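Local coordinates for protein Ral guanine nucleotide dissociation stimulator-like 2 (Mus musculus, PDB 4JGW) that probably acts as a guanine nucleotide exchange factor through the REM and CDC25-homology part held here, and is a putative effector of Ras and/or Rap, at residues Gly258-Gly266 with Arg287-Ile295; Phe307-Gln318 with Val339-Phe347. All blocks are in the same frame, centred on the assembly; numbering follows the deposited sequence.

Contact 1: Gly258-Gly266 with Arg287-Ile295; sequences GAVVSSVLG and RARLLEKWI
W294 carries much of this contact between two nearly antiparallel helices of the CDC25-homology domain; the axes of the two segments run at 160°. Its side chain enters the hollow made by A259, V260, S263 and V264 as a knob into a hole. CG stands anti to the carbonyl carbon (chi1 -77°), which sends the ring across to helix 258-264. From the root outward, W294 CB lies 4.1 Å from V260 CG1, and CG follows along the same methyl. CD1 then meets V264 CG2. W294 NE1 donates to S263 OG at the ring edge; the modelled bond is very short, so its exact length is doubtful. On the six-membered ring of W294, V260 CG2 sits over one face, 3.6 Å from the centroid, a CH-pi contact. The far corner, W294 CH2, reaches A259 CB at 4.3 Å.

R287 works at the C-terminal end of helix 244-264, where G266 closes a Schellman motif. R287 NH1 gives a bond of 2.9 Å to V264 O, in the carbonyl plane and on a lone pair. A water accepts from R287 NH1 and lies within hydrogen-bonding distance of L265 O. Between these polar ends, V264 CG1 packs on L291 CD2. The guanidinium thus meets carbonyls at a helix C terminus, where its positive charge should be favourable.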
loop_
_atom_site.group_PDB
_atom_site.type_symbol
_atom_site.label_atom_id
_atom_site.label_comp_id
_atom_site.label_asym_id
_atom_site.label_seq_id
_atom_site.Cartn_x
_atom_site.Cartn_y
_atom_site.Cartn_z
ATOM N N GLY A 258 -10.378 -1.689 -18.672
ATOM C CA GLY A 258 -11.103 -0.977 -19.720
ATOM C C GLY A 258 -10.612 -1.344 -21.108
ATOM O O GLY A 258 -11.412 -1.533 -22.025
ATOM N N ALA A 259 -9.292 -1.452 -21.256
ATOM C CA ALA A 259 -8.674 -1.840 -22.524
ATOM C C ALA A 259 -9.140 -3.216 -22.996
ATOM O O ALA A 259 -9.390 -3.412 -24.187
ATOM C CB ALA A 259 -7.160 -1.799 -22.415
ATOM N N VAL A 260 -9.261 -4.156 -22.057
ATOM C CA VAL A 260 -9.709 -5.519 -22.360
ATOM C C VAL A 260 -11.154 -5.519 -22.859
ATOM O O VAL A 260 -11.450 -6.081 -23.914
ATOM C CB VAL A 260 -9.571 -6.471 -21.138
ATOM C CG1 VAL A 260 -10.034 -7.877 -21.494
ATOM C CG2 VAL A 260 -8.136 -6.508 -20.636
ATOM N N VAL A 261 -12.041 -4.881 -22.095
ATOM C CA VAL A 261 -13.452 -4.748 -22.461
ATOM C C VAL A 261 -13.591 -4.085 -23.837
ATOM O O VAL A 261 -14.300 -4.590 -24.710
ATOM C CB VAL A 261 -14.243 -3.946 -21.389
ATOM C CG1 VAL A 261 -15.656 -3.635 -21.867
ATOM C CG2 VAL A 261 -14.287 -4.710 -20.066
ATOM N N SER A 262 -12.880 -2.974 -24.019
ATOM C CA SER A 262 -12.921 -2.180 -25.245
ATOM C C SER A 262 -12.474 -2.960 -26.490
ATOM O O SER A 262 -13.150 -2.924 -27.523
ATOM C CB SER A 262 -12.079 -0.912 -25.068
ATOM O OG SER A 262 -12.093 -0.106 -26.231
ATOM N N SER A 263 -11.352 -3.671 -26.381
ATOM C CA SER A 263 -10.778 -4.395 -27.521
ATOM C C SER A 263 -11.589 -5.628 -27.909
ATOM O O SER A 263 -11.774 -5.899 -29.096
ATOM C CB SER A 263 -9.318 -4.775 -27.261
ATOM O OG SER A 263 -9.215 -5.901 -26.417
ATOM N N VAL A 264 -12.061 -6.365 -26.904
ATOM C CA VAL A 264 -12.922 -7.527 -27.126
ATOM C C VAL A 264 -14.213 -7.106 -27.837
ATOM O O VAL A 264 -14.685 -7.798 -28.741
ATOM C CB VAL A 264 -13.221 -8.288 -25.803
ATOM C CG1 VAL A 264 -14.384 -9.257 -25.968
ATOM C CG2 VAL A 264 -11.981 -9.035 -25.329
ATOM N N LEU A 265 -14.762 -5.960 -27.441
ATOM C CA LEU A 265 -15.952 -5.414 -28.090
ATOM C C LEU A 265 -15.616 -4.682 -29.392
ATOM O O LEU A 265 -16.517 -4.305 -30.144
ATOM C CB LEU A 265 -16.722 -4.494 -27.135
ATOM C CG LEU A 265 -17.400 -5.150 -25.927
ATOM C CD1 LEU A 265 -17.923 -4.090 -24.973
ATOM C CD2 LEU A 265 -18.520 -6.099 -26.345
ATOM N N GLY A 266 -14.322 -4.494 -29.648
ATOM C CA GLY A 266 -13.836 -3.810 -30.849
ATOM C C GLY A 266 -14.330 -2.381 -30.957
ATOM O O GLY A 266 -14.517 -1.860 -32.058
ATOM N N ARG A 287 -13.475 -12.433 -32.777
ATOM C CA ARG A 287 -13.571 -11.920 -31.415
ATOM C C ARG A 287 -12.945 -12.887 -30.414
ATOM O O ARG A 287 -12.381 -12.461 -29.404
ATOM C CB ARG A 287 -15.034 -11.651 -31.046
ATOM C CG ARG A 287 -15.212 -10.728 -29.843
ATOM C CD ARG A 287 -16.680 -10.487 -29.485
ATOM N NE ARG A 287 -17.500 -10.103 -30.637
ATOM C CZ ARG A 287 -17.586 -8.873 -31.137
ATOM N NH1 ARG A 287 -16.898 -7.872 -30.605
ATOM N NH2 ARG A 287 -18.365 -8.646 -32.186
ATOM N N ALA A 288 -13.052 -14.184 -30.700
ATOM C CA ALA A 288 -12.451 -15.225 -29.866
ATOM C C ALA A 288 -10.931 -15.102 -29.824
ATOM O O ALA A 288 -10.312 -15.382 -28.796
ATOM C CB ALA A 288 -12.855 -16.601 -30.357
ATOM N N ARG A 289 -10.339 -14.679 -30.939
ATOM C CA ARG A 289 -8.893 -14.471 -31.028
ATOM C C ARG A 289 -8.426 -13.358 -30.091
ATOM O O ARG A 289 -7.331 -13.428 -29.531
ATOM C CB ARG A 289 -8.473 -14.182 -32.476
ATOM C CG ARG A 289 -8.766 -15.326 -33.450
ATOM C CD ARG A 289 -7.981 -16.586 -33.089
ATOM N NE ARG A 289 -8.758 -17.810 -33.298
ATOM C CZ ARG A 289 -8.306 -19.043 -33.059
ATOM N NH1 ARG A 289 -7.076 -19.235 -32.599
ATOM N NH2 ARG A 289 -9.089 -20.091 -33.282
ATOM N N LEU A 290 -9.272 -12.342 -29.923
ATOM C CA LEU A 290 -9.026 -11.266 -28.969
ATOM C C LEU A 290 -9.161 -11.757 -27.528
ATOM O O LEU A 290 -8.348 -11.404 -26.675
ATOM C CB LEU A 290 -9.960 -10.084 -29.237
ATOM C CG LEU A 290 -9.634 -9.242 -30.477
ATOM C CD1 LEU A 290 -10.885 -8.586 -31.035
ATOM C CD2 LEU A 290 -8.565 -8.199 -30.180
ATOM N N LEU A 291 -10.179 -12.577 -27.269
ATOM C CA LEU A 291 -10.355 -13.205 -25.956
ATOM C C LEU A 291 -9.147 -14.072 -25.603
ATOM O O LEU A 291 -8.591 -13.954 -24.511
ATOM C CB LEU A 291 -11.635 -14.048 -25.913
ATOM C CG LEU A 291 -13.000 -13.352 -25.922
ATOM C CD1 LEU A 291 -14.102 -14.367 -26.195
ATOM C CD2 LEU A 291 -13.268 -12.611 -24.619
ATOM N N GLU A 292 -8.748 -14.928 -26.546
ATOM C CA GLU A 292 -7.574 -15.793 -26.402
ATOM C C GLU A 292 -6.301 -14.984 -26.153
ATOM O O GLU A 292 -5.459 -15.376 -25.344
ATOM C CB GLU A 292 -7.403 -16.673 -27.647
ATOM C CG GLU A 292 -8.429 -17.804 -27.770
ATOM C CD GLU A 292 -8.621 -18.298 -29.204
ATOM O OE1 GLU A 292 -7.808 -17.949 -30.089
ATOM O OE2 GLU A 292 -9.595 -19.043 -29.445
ATOM N N LYS A 293 -6.177 -13.852 -26.846
ATOM C CA LYS A 293 -5.025 -12.968 -26.697
ATOM C C LYS A 293 -4.910 -12.393 -25.283
ATOM O O LYS A 293 -3.835 -12.432 -24.680
ATOM C CB LYS A 293 -5.075 -11.835 -27.727
ATOM C CG LYS A 293 -3.838 -10.941 -27.746
ATOM C CD LYS A 293 -2.612 -11.710 -28.215
ATOM C CE LYS A 293 -1.398 -10.817 -28.278
ATOM N NZ LYS A 293 -0.412 -11.329 -29.266
ATOM N N TRP A 294 -6.019 -11.864 -24.769
ATOM C CA TRP A 294 -6.055 -11.279 -23.430
ATOM C C TRP A 294 -5.879 -12.318 -22.327
ATOM O O TRP A 294 -5.257 -12.032 -21.300
ATOM C CB TRP A 294 -7.342 -10.480 -23.214
ATOM C CG TRP A 294 -7.327 -9.134 -23.874
ATOM C CD1 TRP A 294 -8.085 -8.735 -24.934
ATOM C CD2 TRP A 294 -6.505 -8.013 -23.522
ATOM N NE1 TRP A 294 -7.790 -7.435 -25.266
ATOM C CE2 TRP A 294 -6.825 -6.966 -24.414
ATOM C CE3 TRP A 294 -5.526 -7.791 -22.543
ATOM C CZ2 TRP A 294 -6.207 -5.712 -24.355
ATOM C CZ3 TRP A 294 -4.911 -6.544 -22.484
ATOM C CH2 TRP A 294 -5.256 -5.521 -23.387
ATOM N N ILE A 295 -6.427 -13.514 -22.547
ATOM C CA ILE A 295 -6.229 -14.647 -21.641
ATOM C C ILE A 295 -4.734 -14.951 -21.506
ATOM O O ILE A 295 -4.228 -15.139 -20.396
ATOM C CB ILE A 295 -7.005 -15.913 -22.115
ATOM C CG1 ILE A 295 -8.507 -15.749 -21.861
ATOM C CG2 ILE A 295 -6.494 -17.171 -21.412
ATOM C CD1 ILE A 295 -9.387 -16.739 -22.616
HETATM O O HOH W 1 -17.055 -5.616 -32.430
#

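Contact 2: Phe307-Gln318 with Val339-Phe347; sequences FSSVYAVVSALQ and VFSSLCQIF
F347 is the large bump here, and Y311, V310 and F307 shape the hollow that takes it. Its ring lies with one face against Y311: Y311 CB stands 3.9 Å from the F347 centroid and only 15° off the ring normal, a CH-pi contact. The two rings meet obliquely, with planes 51° apart. V310 CG1 comes to the F347 edge at CE1, 3.7 Å away, and F307 CB meets the far corner CZ.

One helical turn further on, V314 is the bump in the other direction. Its CG2 stands anti to the backbone N and points between F340 and C344. V314 CG2 is 3.6 Å from both F340 CE1 and C344 SG. F340 CG is likewise anti to its backbone N, which swings that ring back over helix 307-318. L317 CB meets F340 CE1 at 3.6 Å, and Q318 CG meets F340 CZ at 3.9 Å. C344 SG lies over one face of the F340 ring.

The axes of helix 307-318 and helix segment 339-344 cross at -113°. V310 and L343 cross at about a right angle between the two aromatic sites. At the rim Q318 NE2 is 3.1 Å from C344 SG. Aromatic and aliphatic surfaces dominate, so the hold is largely apolar.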
loop_
_atom_site.group_PDB
_atom_site.type_symbol
_atom_site.label_atom_id
_atom_site.label_comp_id
_atom_site.label_asym_id
_atom_site.label_seq_id
_atom_site.Cartn_x
_atom_site.Cartn_y
_atom_site.Cartn_z
ATOM N N PHE A 307 0.023 -9.626 -10.232
ATOM C CA PHE A 307 -1.340 -10.036 -9.902
ATOM C C PHE A 307 -2.345 -8.892 -10.027
ATOM O O PHE A 307 -3.551 -9.127 -10.075
ATOM C CB PHE A 307 -1.393 -10.683 -8.513
ATOM C CG PHE A 307 -0.547 -11.922 -8.397
ATOM C CD1 PHE A 307 0.721 -11.864 -7.822
ATOM C CD2 PHE A 307 -1.009 -13.144 -8.875
ATOM C CE1 PHE A 307 1.514 -13.009 -7.720
ATOM C CE2 PHE A 307 -0.225 -14.296 -8.776
ATOM C CZ PHE A 307 1.040 -14.225 -8.197
ATOM N N SER A 308 -1.839 -7.660 -10.086
ATOM C CA SER A 308 -2.677 -6.492 -10.333
ATOM C C SER A 308 -3.306 -6.543 -11.731
ATOM O O SER A 308 -4.523 -6.392 -11.875
ATOM C CB SER A 308 -1.876 -5.201 -10.156
ATOM O OG SER A 308 -2.708 -4.068 -10.328
ATOM N N SER A 309 -2.481 -6.765 -12.754
ATOM C CA SER A 309 -2.985 -6.850 -14.127
ATOM C C SER A 309 -3.649 -8.190 -14.444
ATOM O O SER A 309 -4.529 -8.251 -15.306
ATOM C CB SER A 309 -1.901 -6.507 -15.147
ATOM O OG SER A 309 -1.858 -5.107 -15.358
ATOM N N VAL A 310 -3.241 -9.252 -13.748
ATOM C CA VAL A 310 -3.954 -10.534 -13.824
ATOM C C VAL A 310 -5.418 -10.321 -13.456
ATOM O O VAL A 310 -6.311 -10.743 -14.191
ATOM C CB VAL A 310 -3.333 -11.626 -12.912
ATOM C CG1 VAL A 310 -4.267 -12.831 -12.783
ATOM C CG2 VAL A 310 -2.005 -12.076 -13.462
ATOM N N TYR A 311 -5.650 -9.646 -12.331
ATOM C CA TYR A 311 -7.006 -9.372 -11.872
ATOM C C TYR A 311 -7.730 -8.372 -12.761
ATOM O O TYR A 311 -8.934 -8.496 -12.972
ATOM C CB TYR A 311 -7.030 -8.902 -10.415
ATOM C CG TYR A 311 -8.430 -8.862 -9.837
ATOM C CD1 TYR A 311 -9.137 -10.039 -9.588
ATOM C CD2 TYR A 311 -9.055 -7.653 -9.557
ATOM C CE1 TYR A 311 -10.428 -10.008 -9.063
ATOM C CE2 TYR A 311 -10.345 -7.610 -9.031
ATOM C CZ TYR A 311 -11.023 -8.790 -8.787
ATOM O OH TYR A 311 -12.295 -8.751 -8.269
ATOM N N ALA A 312 -6.997 -7.387 -13.278
ATOM C CA ALA A 312 -7.566 -6.395 -14.185
ATOM C C ALA A 312 -8.154 -7.065 -15.423
ATOM O O ALA A 312 -9.281 -6.770 -15.816
ATOM C CB ALA A 312 -6.522 -5.362 -14.577
ATOM N N VAL A 313 -7.391 -7.983 -16.010
ATOM C CA VAL A 313 -7.806 -8.682 -17.223
ATOM C C VAL A 313 -8.900 -9.710 -16.930
ATOM O O VAL A 313 -9.905 -9.761 -17.636
ATOM C CB VAL A 313 -6.599 -9.344 -17.945
ATOM C CG1 VAL A 313 -7.059 -10.152 -19.148
ATOM C CG2 VAL A 313 -5.593 -8.285 -18.384
ATOM N N VAL A 314 -8.705 -10.513 -15.885
ATOM C CA VAL A 314 -9.659 -11.568 -15.536
ATOM C C VAL A 314 -11.033 -11.013 -15.121
ATOM O O VAL A 314 -12.063 -11.576 -15.498
ATOM C CB VAL A 314 -9.078 -12.562 -14.481
ATOM C CG1 VAL A 314 -9.236 -12.036 -13.059
ATOM C CG2 VAL A 314 -9.729 -13.928 -14.612
ATOM N N SER A 315 -11.046 -9.907 -14.374
ATOM C CA SER A 315 -12.302 -9.286 -13.947
ATOM C C SER A 315 -13.021 -8.634 -15.124
ATOM O O SER A 315 -14.252 -8.629 -15.183
ATOM C CB SER A 315 -12.073 -8.270 -12.824
ATOM O OG SER A 315 -11.315 -7.159 -13.271
ATOM N N ALA A 316 -12.239 -8.090 -16.056
ATOM C CA ALA A 316 -12.770 -7.536 -17.299
ATOM C C ALA A 316 -13.421 -8.618 -18.162
ATOM O O ALA A 316 -14.463 -8.386 -18.769
ATOM C CB ALA A 316 -11.674 -6.827 -18.071
ATOM N N LEU A 317 -12.802 -9.797 -18.204
ATOM C CA LEU A 317 -13.317 -10.921 -18.986
ATOM C C LEU A 317 -14.502 -11.628 -18.320
ATOM O O LEU A 317 -15.285 -12.300 -18.996
ATOM C CB LEU A 317 -12.199 -11.923 -19.296
ATOM C CG LEU A 317 -11.104 -11.513 -20.289
ATOM C CD1 LEU A 317 -10.044 -12.599 -20.386
ATOM C CD2 LEU A 317 -11.673 -11.208 -21.668
ATOM N N GLN A 318 -14.622 -11.472 -17.000
ATOM C CA GLN A 318 -15.744 -12.026 -16.236
ATOM C C GLN A 318 -16.914 -11.048 -16.174
ATOM O O GLN A 318 -18.028 -11.420 -15.793
ATOM C CB GLN A 318 -15.303 -12.379 -14.814
ATOM C CG GLN A 318 -14.472 -13.648 -14.698
ATOM C CD GLN A 318 -13.971 -13.888 -13.282
ATOM O OE1 GLN A 318 -13.483 -12.970 -12.618
ATOM N NE2 GLN A 318 -14.089 -15.125 -12.816
ATOM N N VAL A 339 -7.036 -22.428 -19.152
ATOM C CA VAL A 339 -6.127 -21.420 -18.602
ATOM C C VAL A 339 -6.921 -20.311 -17.910
ATOM O O VAL A 339 -6.579 -19.898 -16.800
ATOM C CB VAL A 339 -5.186 -20.825 -19.691
ATOM C CG1 VAL A 339 -4.469 -19.575 -19.183
ATOM C CG2 VAL A 339 -4.167 -21.866 -20.151
ATOM N N PHE A 340 -7.987 -19.850 -18.565
ATOM C CA PHE A 340 -8.839 -18.790 -18.028
ATOM C C PHE A 340 -9.540 -19.189 -16.725
ATOM O O PHE A 340 -9.611 -18.390 -15.793
ATOM C CB PHE A 340 -9.860 -18.330 -19.077
ATOM C CG PHE A 340 -10.791 -17.251 -18.592
ATOM C CD1 PHE A 340 -10.303 -16.002 -18.226
ATOM C CD2 PHE A 340 -12.159 -17.483 -18.511
ATOM C CE1 PHE A 340 -11.164 -15.004 -17.777
ATOM C CE2 PHE A 340 -13.027 -16.491 -18.066
ATOM C CZ PHE A 340 -12.528 -15.248 -17.699
ATOM N N SER A 341 -10.051 -20.419 -16.671
ATOM C CA SER A 341 -10.660 -20.964 -15.452
ATOM C C SER A 341 -9.651 -21.021 -14.305
ATOM O O SER A 341 -9.977 -20.686 -13.164
ATOM C CB SER A 341 -11.235 -22.360 -15.710
ATOM O OG SER A 341 -12.242 -22.324 -16.704
ATOM N N SER A 342 -8.428 -21.441 -14.629
ATOM C CA SER A 342 -7.320 -21.496 -13.678
ATOM C C SER A 342 -6.956 -20.105 -13.156
ATOM O O SER A 342 -6.575 -19.956 -11.994
ATOM C CB SER A 342 -6.099 -22.161 -14.327
ATOM O OG SER A 342 -5.005 -22.234 -13.432
ATOM N N LEU A 343 -7.079 -19.097 -14.018
ATOM C CA LEU A 343 -6.834 -17.706 -13.634
ATOM C C LEU A 343 -7.973 -17.137 -12.793
ATOM O O LEU A 343 -7.749 -16.280 -11.935
ATOM C CB LEU A 343 -6.608 -16.828 -14.870
ATOM C CG LEU A 343 -5.292 -16.991 -15.636
ATOM C CD1 LEU A 343 -5.386 -16.330 -17.004
ATOM C CD2 LEU A 343 -4.105 -16.443 -14.847
ATOM N N CYS A 344 -9.189 -17.616 -13.046
ATOM C CA CYS A 344 -10.368 -17.195 -12.291
ATOM C C CYS A 344 -10.345 -17.705 -10.850
ATOM O O CYS A 344 -10.821 -17.026 -9.940
ATOM C CB CYS A 344 -11.650 -17.648 -12.994
ATOM S SG CYS A 344 -12.030 -16.741 -14.513
ATOM N N GLN A 345 -9.779 -18.894 -10.649
ATOM C CA GLN A 345 -9.723 -19.517 -9.323
ATOM C C GLN A 345 -8.664 -18.909 -8.395
ATOM O O GLN A 345 -8.682 -19.154 -7.186
ATOM C CB GLN A 345 -9.537 -21.036 -9.435
ATOM C CG GLN A 345 -10.742 -21.780 -10.020
ATOM C CD GLN A 345 -12.021 -21.590 -9.212
ATOM O OE1 GLN A 345 -12.023 -21.702 -7.982
ATOM N NE2 GLN A 345 -13.118 -21.307 -9.906
ATOM N N ILE A 346 -7.750 -18.120 -8.961
ATOM C CA ILE A 346 -6.747 -17.392 -8.177
ATOM C C ILE A 346 -7.417 -16.281 -7.363
ATOM O O ILE A 346 -7.026 -16.009 -6.225
ATOM C CB ILE A 346 -5.622 -16.804 -9.074
ATOM C CG1 ILE A 346 -4.893 -17.924 -9.824
ATOM C CG2 ILE A 346 -4.622 -15.990 -8.248
ATOM C CD1 ILE A 346 -4.042 -17.440 -10.983
ATOM N N PHE A 347 -8.433 -15.655 -7.952
ATOM C CA PHE A 347 -9.186 -14.595 -7.288
ATOM C C PHE A 347 -10.633 -15.010 -7.038
ATOM O O PHE A 347 -10.897 -16.014 -6.375
ATOM C CB PHE A 347 -9.146 -13.314 -8.122
ATOM C CG PHE A 347 -7.779 -12.695 -8.224
ATOM C CD1 PHE A 347 -6.953 -12.972 -9.313
ATOM C CD2 PHE A 347 -7.318 -11.822 -7.239
ATOM C CE1 PHE A 347 -5.688 -12.396 -9.416
ATOM C CE2 PHE A 347 -6.054 -11.240 -7.334
ATOM C CZ PHE A 347 -5.238 -11.528 -8.424
#

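Overall arrangement
From the N terminus, the chain passes through the REM region before it reaches the CDC25-homology domain, where both contacts lie. Helix 244-264 leads into the small two-stranded sheet 267-269 and 277-279. Contact 1 closes that excursion when helix 284-303 returns alongside. Helix 307-318 follows, and the short helices 320-323 and 326-330 carry the chain to helix 334-344, where contact 2 closes the second loop. The contacts are in series, neither nested nor crossed, with centres about 13 Å apart. Helix 307-318 also packs on both helices of contact 1: L317 meets V260 and L291, and A316 meets V260. Helix 307-318 thus links the helix pair of contact 1 to helix 334-344.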